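Local coordinates for protein MstE (Scytonema sp. PCC 10023, PDB 6SBF) that probably catalyses the protonation-initiated, class II cyclisation of isoprenoid chains in the biosynthesis of merosterol-type compounds, at residues W305-Y310 / H347-T352; W270-L275 / N358-A363; D58-A63 / D108-G113. The protein carries 1 engineered substitution. All coordinates share one frame; numbering follows the deposited sequence.

How the contacts relate
All three contacts are mainly buried, though V306 and H347 of contact 1 are exposed. Contacts 1 and 2 share helix 350-363: contact 1 holds its first turn against a loop, through hydroxyl groups, while contact 2 pairs its later part with helix 265-275 by combining an aliphatic patch with a guanidinium group. They touch where W305 packs on L360. Contact 3 joins two other helices near their N-terminal ends and is the richest in acidic groups; it meets contact 1 where F351 packs on W60. Contacts 2 and 3 do not touch; their centres are about 21 Å apart, on opposite sides of the chain's centre.

Contact 1 of 3, residues W305-Y310 / H347-T352; sequences WVSSAY and HNSIFT
T352 and S308 meet hydroxyl to backbone: the amide N of S308 points almost straight at T352 OG1, 3.0 Å away with an N-H...O angle of 171°. The threonine stands with OG1 beside its own backbone N and CG2 anti to it (chi1 -62°), which divides its two branches between two jobs. OG1 reaches the loop amide and is also hydrogen-bonded to the carboxylate of D346, while CG2 lies 3.4 Å from V306 O and packs against the loop backbone. An alanine here would probably leave the S308 amide and the D346 carboxylate without their hydroxyl mate and open a gap beneath V306. At the other end of the contact two small hydroxyls meet, S307 OG and S349 OG being hydrogen-bonded at 2.7 Å; S307 OG also bonds to D346 O. Water 1 links the solvent side, donating to H347 O and weakly to S307 OG. In this alpha6-alpha6 barrel, the loop after helix 282-298 thus packs on the N-terminal turn of helix 350-363. S349 is the N-cap residue of that helix, but its side chain makes no capping bond; the carboxylate of D47 bonds to the amides of N348 and I350. Such small residues suit the place, because the loop passes close: S349 CB lies 3.4 Å from W305 O, and the CA atoms of S307 and S349 are 4.7 Å apart. Farther along, A309, at the centre of an inverse gamma turn, directs its methyl toward the helix, and CB meets F351 CD1 obliquely at 3.7 Å. The F351 ring continues the apolar packing onto F266, which A309 touches as well.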
loop_
_atom_site.group_PDB
_atom_site.type_symbol
_atom_site.label_atom_id
_atom_site.label_comp_id
_atom_site.label_asym_id
_atom_site.label_seq_id
_atom_site.Cartn_x
_atom_site.Cartn_y
_atom_site.Cartn_z
ATOM N N TRP A 305 0.358 4.659 15.009
ATOM C CA TRP A 305 0.118 3.247 15.353
ATOM C C TRP A 305 1.474 2.520 15.254
ATOM O O TRP A 305 2.337 2.920 14.482
ATOM C CB TRP A 305 -0.910 2.584 14.432
ATOM C CG TRP A 305 -2.316 2.915 14.769
ATOM C CD1 TRP A 305 -3.151 2.213 15.550
ATOM C CD2 TRP A 305 -3.041 4.112 14.388
ATOM N NE1 TRP A 305 -4.310 2.863 15.758
ATOM C CE2 TRP A 305 -4.292 4.015 15.014
ATOM C CE3 TRP A 305 -2.793 5.208 13.572
ATOM C CZ2 TRP A 305 -5.295 4.998 14.861
ATOM C CZ3 TRP A 305 -3.774 6.168 13.383
ATOM C CH2 TRP A 305 -5.005 6.047 14.017
ATOM N N VAL A 306 1.609 1.419 16.005
ATOM C CA VAL A 306 2.756 0.466 15.991
ATOM C C VAL A 306 3.055 0.065 14.546
ATOM O O VAL A 306 2.164 -0.424 13.864
ATOM C CB VAL A 306 2.482 -0.720 16.948
ATOM C CG1 VAL A 306 3.522 -1.796 16.854
ATOM C CG2 VAL A 306 2.357 -0.257 18.392
ATOM N N SER A 307 4.312 0.162 14.125
ATOM C CA SER A 307 4.788 -0.315 12.821
ATOM C C SER A 307 4.417 -1.768 12.608
ATOM O O SER A 307 4.729 -2.626 13.479
ATOM C CB SER A 307 6.218 -0.164 12.713
ATOM O OG SER A 307 6.564 1.194 12.909
ATOM N N SER A 308 3.835 -2.046 11.455
ATOM C CA SER A 308 3.533 -3.430 11.049
ATOM C C SER A 308 3.501 -3.580 9.551
ATOM O O SER A 308 2.948 -4.562 9.056
ATOM C CB SER A 308 2.283 -3.971 11.755
ATOM O OG SER A 308 1.149 -3.155 11.456
ATOM N N ALA A 309 4.047 -2.633 8.791
ATOM C CA ALA A 309 4.083 -2.713 7.334
ATOM C C ALA A 309 5.287 -3.534 6.904
ATOM O O ALA A 309 6.344 -3.020 6.685
ATOM C CB ALA A 309 4.073 -1.348 6.719
ATOM N N TYR A 310 5.062 -4.857 6.832
ATOM C CA TYR A 310 6.141 -5.832 6.603
ATOM C C TYR A 310 6.386 -6.034 5.136
ATOM O O TYR A 310 5.509 -6.588 4.426
ATOM C CB TYR A 310 5.918 -7.133 7.358
ATOM C CG TYR A 310 5.996 -6.996 8.854
ATOM C CD1 TYR A 310 7.142 -6.551 9.478
ATOM C CD2 TYR A 310 4.940 -7.284 9.676
ATOM C CE1 TYR A 310 7.202 -6.400 10.857
ATOM C CE2 TYR A 310 4.976 -7.157 11.045
ATOM C CZ TYR A 310 6.127 -6.717 11.665
ATOM O OH TYR A 310 6.136 -6.575 13.012
ATOM N N HIS A 347 10.229 1.625 10.134
ATOM C CA HIS A 347 10.765 1.967 11.461
ATOM C C HIS A 347 10.216 3.295 11.996
ATOM O O HIS A 347 10.201 3.496 13.203
ATOM C CB HIS A 347 12.290 2.005 11.427
ATOM C CG HIS A 347 12.858 2.946 10.419
ATOM N ND1 HIS A 347 12.850 2.685 9.021
ATOM C CD2 HIS A 347 13.388 4.202 10.615
ATOM C CE1 HIS A 347 13.397 3.792 8.436
ATOM N NE2 HIS A 347 13.771 4.691 9.399
ATOM N N ASN A 348 9.763 4.224 11.138
ATOM C CA ASN A 348 9.220 5.528 11.598
ATOM C C ASN A 348 7.736 5.430 11.918
ATOM O O ASN A 348 7.173 6.403 12.445
ATOM C CB ASN A 348 9.473 6.617 10.556
ATOM C CG ASN A 348 10.942 6.977 10.410
ATOM O OD1 ASN A 348 11.669 6.949 11.415
ATOM N ND2 ASN A 348 11.365 7.395 9.218
ATOM N N SER A 349 7.079 4.329 11.564
ATOM C CA SER A 349 5.624 4.133 11.753
ATOM C C SER A 349 4.815 5.060 10.829
ATOM O O SER A 349 3.588 5.142 11.045
ATOM C CB SER A 349 5.187 4.274 13.193
ATOM O OG SER A 349 5.988 3.511 14.098
ATOM N N ILE A 350 5.458 5.704 9.858
ATOM C CA ILE A 350 4.733 6.660 8.997
ATOM C C ILE A 350 3.867 5.872 7.998
ATOM O O ILE A 350 2.673 6.192 7.821
ATOM C CB ILE A 350 5.760 7.558 8.313
ATOM C CG1 ILE A 350 6.345 8.543 9.340
ATOM C CG2 ILE A 350 5.129 8.291 7.125
ATOM C CD1 ILE A 350 7.565 9.318 8.802
ATOM N N PHE A 351 4.421 4.814 7.413
ATOM C CA PHE A 351 3.694 4.019 6.406
ATOM C C PHE A 351 2.473 3.400 7.087
ATOM O O PHE A 351 1.344 3.465 6.525
ATOM C CB PHE A 351 4.644 2.990 5.799
ATOM C CG PHE A 351 4.243 2.467 4.439
ATOM C CD1 PHE A 351 3.384 1.383 4.293
ATOM C CD2 PHE A 351 4.691 3.113 3.303
ATOM C CE1 PHE A 351 3.122 0.910 3.020
ATOM C CE2 PHE A 351 4.412 2.647 2.043
ATOM C CZ PHE A 351 3.645 1.511 1.897
ATOM N N THR A 352 2.627 2.776 8.249
ATOM C CA THR A 352 1.496 2.166 8.967
ATOM C C THR A 352 0.470 3.230 9.350
ATOM O O THR A 352 -0.716 3.013 9.156
ATOM C CB THR A 352 1.997 1.369 10.195
ATOM O OG1 THR A 352 2.856 0.287 9.807
ATOM C CG2 THR A 352 0.833 0.772 10.956
HETATM O O HOH W 1 8.935 1.423 15.214
#

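Contact 2 of 3, residues W270-L275 / N358-A363; sequences WCLRLL and NSLVKA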
loop_
_atom_site.group_PDB
_atom_site.type_symbol
_atom_site.label_atom_id
_atom_site.label_comp_id
_atom_site.label_asym_id
_atom_site.label_seq_id
_atom_site.Cartn_x
_atom_site.Cartn_y
_atom_site.Cartn_z
ATOM N N TRP A 270 -6.006 -2.528 6.179
ATOM C CA TRP A 270 -6.332 -2.941 4.810
ATOM C C TRP A 270 -7.606 -3.793 4.805
ATOM O O TRP A 270 -8.394 -3.676 3.849
ATOM C CB TRP A 270 -5.127 -3.620 4.126
ATOM C CG TRP A 270 -4.147 -2.610 3.602
ATOM C CD1 TRP A 270 -2.896 -2.283 4.044
ATOM C CD2 TRP A 270 -4.404 -1.732 2.483
ATOM N NE1 TRP A 270 -2.359 -1.288 3.276
ATOM C CE2 TRP A 270 -3.267 -0.901 2.339
ATOM C CE3 TRP A 270 -5.479 -1.537 1.632
ATOM C CZ2 TRP A 270 -3.195 0.064 1.324
ATOM C CZ3 TRP A 270 -5.389 -0.621 0.621
ATOM C CH2 TRP A 270 -4.282 0.178 0.493
ATOM N N CYS A 271 -7.789 -4.663 5.799
ATOM C CA CYS A 271 -9.027 -5.453 5.839
ATOM C C CYS A 271 -10.236 -4.522 5.995
ATOM O O CYS A 271 -11.297 -4.800 5.397
ATOM C CB CYS A 271 -8.925 -6.476 6.948
ATOM S SG CYS A 271 -10.167 -7.755 6.890
ATOM N N LEU A 272 -10.113 -3.487 6.786
ATOM C CA LEU A 272 -11.218 -2.509 6.979
ATOM C C LEU A 272 -11.551 -1.882 5.622
ATOM O O LEU A 272 -12.769 -1.784 5.282
ATOM C CB LEU A 272 -10.826 -1.524 8.055
ATOM C CG LEU A 272 -11.803 -0.384 8.312
ATOM C CD1 LEU A 272 -13.190 -0.923 8.601
ATOM C CD2 LEU A 272 -11.301 0.513 9.424
ATOM N N ARG A 273 -10.556 -1.503 4.827
ATOM C CA ARG A 273 -10.839 -0.938 3.504
ATOM C C ARG A 273 -11.576 -1.995 2.642
ATOM O O ARG A 273 -12.538 -1.630 1.947
ATOM C CB ARG A 273 -9.561 -0.524 2.805
ATOM C CG ARG A 273 -9.085 0.793 3.288
ATOM C CD ARG A 273 -7.908 1.338 2.493
ATOM N NE ARG A 273 -8.033 1.521 1.033
ATOM C CZ ARG A 273 -7.258 2.347 0.314
ATOM N NH1 ARG A 273 -6.464 3.216 0.904
ATOM N NH2 ARG A 273 -7.277 2.305 -1.009
ATOM N N LEU A 274 -11.127 -3.228 2.664
ATOM C CA LEU A 274 -11.798 -4.299 1.890
ATOM C C LEU A 274 -13.272 -4.398 2.292
ATOM O O LEU A 274 -14.162 -4.524 1.412
ATOM C CB LEU A 274 -11.060 -5.604 2.129
ATOM C CG LEU A 274 -11.714 -6.871 1.566
ATOM C CD1 LEU A 274 -11.926 -6.858 0.086
ATOM C CD2 LEU A 274 -10.821 -8.065 1.958
ATOM N N LEU A 275 -13.556 -4.329 3.560
ATOM C CA LEU A 275 -14.926 -4.530 4.095
ATOM C C LEU A 275 -15.853 -3.344 3.735
ATOM O O LEU A 275 -17.055 -3.495 3.834
ATOM C CB LEU A 275 -14.920 -4.772 5.602
ATOM C CG LEU A 275 -14.254 -6.083 6.056
ATOM C CD1 LEU A 275 -14.137 -6.079 7.558
ATOM C CD2 LEU A 275 -14.993 -7.289 5.542
ATOM N N ASN A 358 -6.131 6.502 6.821
ATOM C CA ASN A 358 -6.944 6.425 5.602
ATOM C C ASN A 358 -8.153 5.500 5.802
ATOM O O ASN A 358 -9.296 5.819 5.429
ATOM C CB ASN A 358 -6.076 6.030 4.445
ATOM C CG ASN A 358 -6.859 5.685 3.217
ATOM O OD1 ASN A 358 -7.387 4.591 3.118
ATOM N ND2 ASN A 358 -6.887 6.599 2.257
ATOM N N SER A 359 -7.908 4.325 6.386
ATOM C CA SER A 359 -9.003 3.333 6.548
ATOM C C SER A 359 -10.072 3.931 7.466
ATOM O O SER A 359 -11.252 3.668 7.255
ATOM C CB SER A 359 -8.457 1.996 7.035
ATOM O OG SER A 359 -8.046 2.008 8.423
ATOM N N LEU A 360 -9.677 4.662 8.513
ATOM C CA LEU A 360 -10.639 5.209 9.492
ATOM C C LEU A 360 -11.471 6.347 8.840
ATOM O O LEU A 360 -12.667 6.426 9.078
ATOM C CB LEU A 360 -9.911 5.719 10.724
ATOM C CG LEU A 360 -9.242 4.667 11.596
ATOM C CD1 LEU A 360 -8.508 5.341 12.748
ATOM C CD2 LEU A 360 -10.258 3.671 12.116
ATOM N N VAL A 361 -10.813 7.179 8.048
ATOM C CA VAL A 361 -11.535 8.228 7.293
ATOM C C VAL A 361 -12.577 7.591 6.367
ATOM O O VAL A 361 -13.749 8.032 6.333
ATOM C CB VAL A 361 -10.554 9.134 6.545
ATOM C CG1 VAL A 361 -11.303 10.121 5.665
ATOM C CG2 VAL A 361 -9.673 9.924 7.482
ATOM N N LYS A 362 -12.190 6.565 5.634
ATOM C CA LYS A 362 -13.108 5.934 4.673
ATOM C C LYS A 362 -14.217 5.204 5.418
ATOM O O LYS A 362 -15.330 5.151 4.890
ATOM C CB LYS A 362 -12.306 5.040 3.741
ATOM C CG LYS A 362 -11.314 5.727 2.814
ATOM C CD LYS A 362 -10.474 4.836 1.916
ATOM C CE LYS A 362 -11.252 3.839 1.131
ATOM N NZ LYS A 362 -11.930 4.554 0.030
ATOM N N ALA A 363 -13.948 4.606 6.587
ATOM C CA ALA A 363 -14.957 3.787 7.256
ATOM C C ALA A 363 -15.946 4.600 8.060
ATOM O O ALA A 363 -17.047 4.078 8.344
ATOM C CB ALA A 363 -14.270 2.791 8.100
#
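The guanidinium of R273 is sandwiched between unlike groups: K362 lies over one face, its CD 4.0 Å above the plane, and on the opposite face the W270 ring brings CZ3, 3.4 Å from the plane, both displaced toward the rim. The N358 side chain crosses that of R273 at about a right angle, the amide plane turned 30°. Its OD1 stands 2.8 Å from R273 NH1, but the bond is bent and weak. The arginine chain folds at chi3 (57°), bringing NE to where K362 CE packs on it. R273 NH2 forms a salt bridge to E224, whose negative charge probably eases the closeness of the two positive groups, R273 and K362. N358 ND2 bonds to M68 O, tying R273 to the end of helix 59-69. Below this polar layer, L272 CD1 rests 3.9 Å from A363 CB, and L272 CD2 lies 3.7 Å from S359 OG, itself hydrogen-bonded to V356 O in its own helix. Serine and alanine let the leucine lie close to the backbone. The helix axes, 8.9 Å apart and running in the same direction at 25°, are consistent with neighbouring helices of one layer of an alpha6-alpha6 barrel.

Contact 3 of 3, residues D58-A63 / D108-G113; sequences DEWVTA and DADTTG
W60 and T111 mark the closest approach of the two backbones, their CA atoms 4.8 Å apart. Helices 59-63 and 109-113 run in roughly the same direction, crossing at 38° with their axes 8.9 Å apart, and both are in their first turns here. T111 serves as the spacer, crossing the W60 side chain at about a right angle: its CG2 reaches 3.6 Å from W60 CA, and its OG1 lies 3.3 Å from W60 CB. A beta-branched residue suits the site because the methyl packs on the neighbouring helix while the hydroxyl turns to its own. That hydroxyl donates to D108 OD2, on the syn side of the carboxylate, at 2.7 Å. D108 is the N-cap, and its OD1 takes the T111 amide from above the carboxylate plane, at 2.8 Å and 171°, and more weakly that of D110. T112 OG1 adds a bond to D108 O, which also accepts from T112 N on the other face of the carbonyl plane. In W60, CG is anti to the backbone N (chi1 165°), and the indole lies beside D110, the two planes inclined to each other. Water 2 lies at the ring edge in its plane, accepting from W60 NE1 at 3.0 Å and donating to D110 OD2 at 2.7 Å. F48 and F351 pack against the indole, while E59 is tied off by salt bridges to R91 and R94. The sequence DADT resembles the DxDD motif of squalene-hopene cyclases, in which D110 would match the middle aspartate, the proton donor. The chemistry implies a site in which T111 and D108 fix the turn that presents D110, and a tryptophan reaches its carboxylate through one water, consistent with a role in starting cyclisation.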
loop_
_atom_site.group_PDB
_atom_site.type_symbol
_atom_site.label_atom_id
_atom_site.label_comp_id
_atom_site.label_asym_id
_atom_site.label_seq_id
_atom_site.Cartn_x
_atom_site.Cartn_y
_atom_site.Cartn_z
ATOM N N ASP A 58 11.979 7.443 0.288
ATOM C CA ASP A 58 11.367 8.796 0.339
ATOM C C ASP A 58 10.358 9.000 -0.802
ATOM O O ASP A 58 9.184 9.198 -0.473
ATOM C CB ASP A 58 12.428 9.905 0.446
ATOM C CG ASP A 58 13.543 9.998 -0.562
ATOM O OD1 ASP A 58 13.451 9.483 -1.678
ATOM O OD2 ASP A 58 14.574 10.672 -0.234
ATOM N N GLU A 59 10.754 8.877 -2.064
ATOM C CA GLU A 59 9.791 9.120 -3.170
ATOM C C GLU A 59 8.596 8.200 -2.988
ATOM O O GLU A 59 7.456 8.622 -3.072
ATOM C CB GLU A 59 10.429 8.876 -4.530
ATOM C CG GLU A 59 11.564 9.814 -4.862
ATOM C CD GLU A 59 12.342 9.495 -6.111
ATOM O OE1 GLU A 59 11.777 8.941 -7.076
ATOM O OE2 GLU A 59 13.583 9.828 -6.138
ATOM N N TRP A 60 8.850 6.881 -2.810
ATOM C CA TRP A 60 7.765 5.905 -2.681
ATOM C C TRP A 60 6.913 6.207 -1.445
ATOM O O TRP A 60 5.670 6.232 -1.502
ATOM C CB TRP A 60 8.385 4.517 -2.631
ATOM C CG TRP A 60 7.433 3.469 -2.150
ATOM C CD1 TRP A 60 6.176 3.209 -2.578
ATOM C CD2 TRP A 60 7.695 2.495 -1.146
ATOM N NE1 TRP A 60 5.655 2.125 -1.933
ATOM C CE2 TRP A 60 6.565 1.683 -1.026
ATOM C CE3 TRP A 60 8.812 2.256 -0.353
ATOM C CZ2 TRP A 60 6.524 0.581 -0.172
ATOM C CZ3 TRP A 60 8.758 1.163 0.480
ATOM C CH2 TRP A 60 7.632 0.361 0.602
ATOM N N VAL A 61 7.535 6.390 -0.301
ATOM C CA VAL A 61 6.835 6.588 0.974
ATOM C C VAL A 61 5.999 7.860 0.868
ATOM O O VAL A 61 4.822 7.863 1.306
ATOM C CB VAL A 61 7.812 6.642 2.145
ATOM C CG1 VAL A 61 7.100 7.002 3.418
ATOM C CG2 VAL A 61 8.493 5.303 2.295
ATOM N N THR A 62 6.524 8.906 0.264
ATOM C CA THR A 62 5.793 10.201 0.125
ATOM C C THR A 62 4.611 10.046 -0.833
ATOM O O THR A 62 3.538 10.580 -0.528
ATOM C CB THR A 62 6.809 11.267 -0.269
ATOM O OG1 THR A 62 7.663 11.524 0.843
ATOM C CG2 THR A 62 6.158 12.571 -0.665
ATOM N N ALA A 63 4.803 9.360 -1.932
ATOM C CA ALA A 63 3.698 9.124 -2.897
ATOM C C ALA A 63 2.580 8.359 -2.178
ATOM O O ALA A 63 1.369 8.653 -2.355
ATOM C CB ALA A 63 4.209 8.407 -4.128
ATOM N N ASP A 108 10.747 2.360 -10.552
ATOM C CA ASP A 108 9.934 1.130 -10.468
ATOM C C ASP A 108 8.468 1.483 -10.646
ATOM O O ASP A 108 8.006 2.623 -10.404
ATOM C CB ASP A 108 10.199 0.385 -9.153
ATOM C CG ASP A 108 9.473 1.012 -7.988
ATOM O OD1 ASP A 108 8.285 0.694 -7.732
ATOM O OD2 ASP A 108 10.114 1.847 -7.262
ATOM N N ALA A 109 7.717 0.508 -11.088
ATOM C CA ALA A 109 6.302 0.677 -11.443
ATOM C C ALA A 109 5.468 0.984 -10.214
ATOM O O ALA A 109 4.443 1.660 -10.358
ATOM C CB ALA A 109 5.760 -0.539 -12.143
ATOM N N ASP A 110 5.787 0.419 -9.069
ATOM C CA ASP A 110 4.917 0.604 -7.886
ATOM C C ASP A 110 5.003 2.047 -7.432
ATOM O O ASP A 110 3.974 2.709 -7.225
ATOM C CB ASP A 110 5.270 -0.378 -6.781
ATOM C CG ASP A 110 4.230 -0.364 -5.668
ATOM O OD1 ASP A 110 3.044 -0.483 -5.975
ATOM O OD2 ASP A 110 4.608 -0.267 -4.525
ATOM N N THR A 111 6.193 2.522 -7.192
ATOM C CA THR A 111 6.397 3.893 -6.766
ATOM C C THR A 111 5.733 4.818 -7.789
ATOM O O THR A 111 5.059 5.795 -7.379
ATOM C CB THR A 111 7.887 4.253 -6.674
ATOM O OG1 THR A 111 8.503 3.345 -5.745
ATOM C CG2 THR A 111 8.047 5.678 -6.230
ATOM N N THR A 112 5.964 4.551 -9.036
ATOM C CA THR A 112 5.402 5.445 -10.116
ATOM C C THR A 112 3.888 5.462 -10.059
ATOM O O THR A 112 3.276 6.532 -10.184
ATOM C CB THR A 112 5.996 5.051 -11.481
ATOM O OG1 THR A 112 7.421 5.196 -11.443
ATOM C CG2 THR A 112 5.458 5.880 -12.584
ATOM N N GLY A 113 3.252 4.318 -9.861
ATOM C CA GLY A 113 1.798 4.290 -9.724
ATOM C C GLY A 113 1.292 5.086 -8.563
ATOM O O GLY A 113 0.344 5.884 -8.730
HETATM O O HOH W 2 3.569 0.035 -2.099
#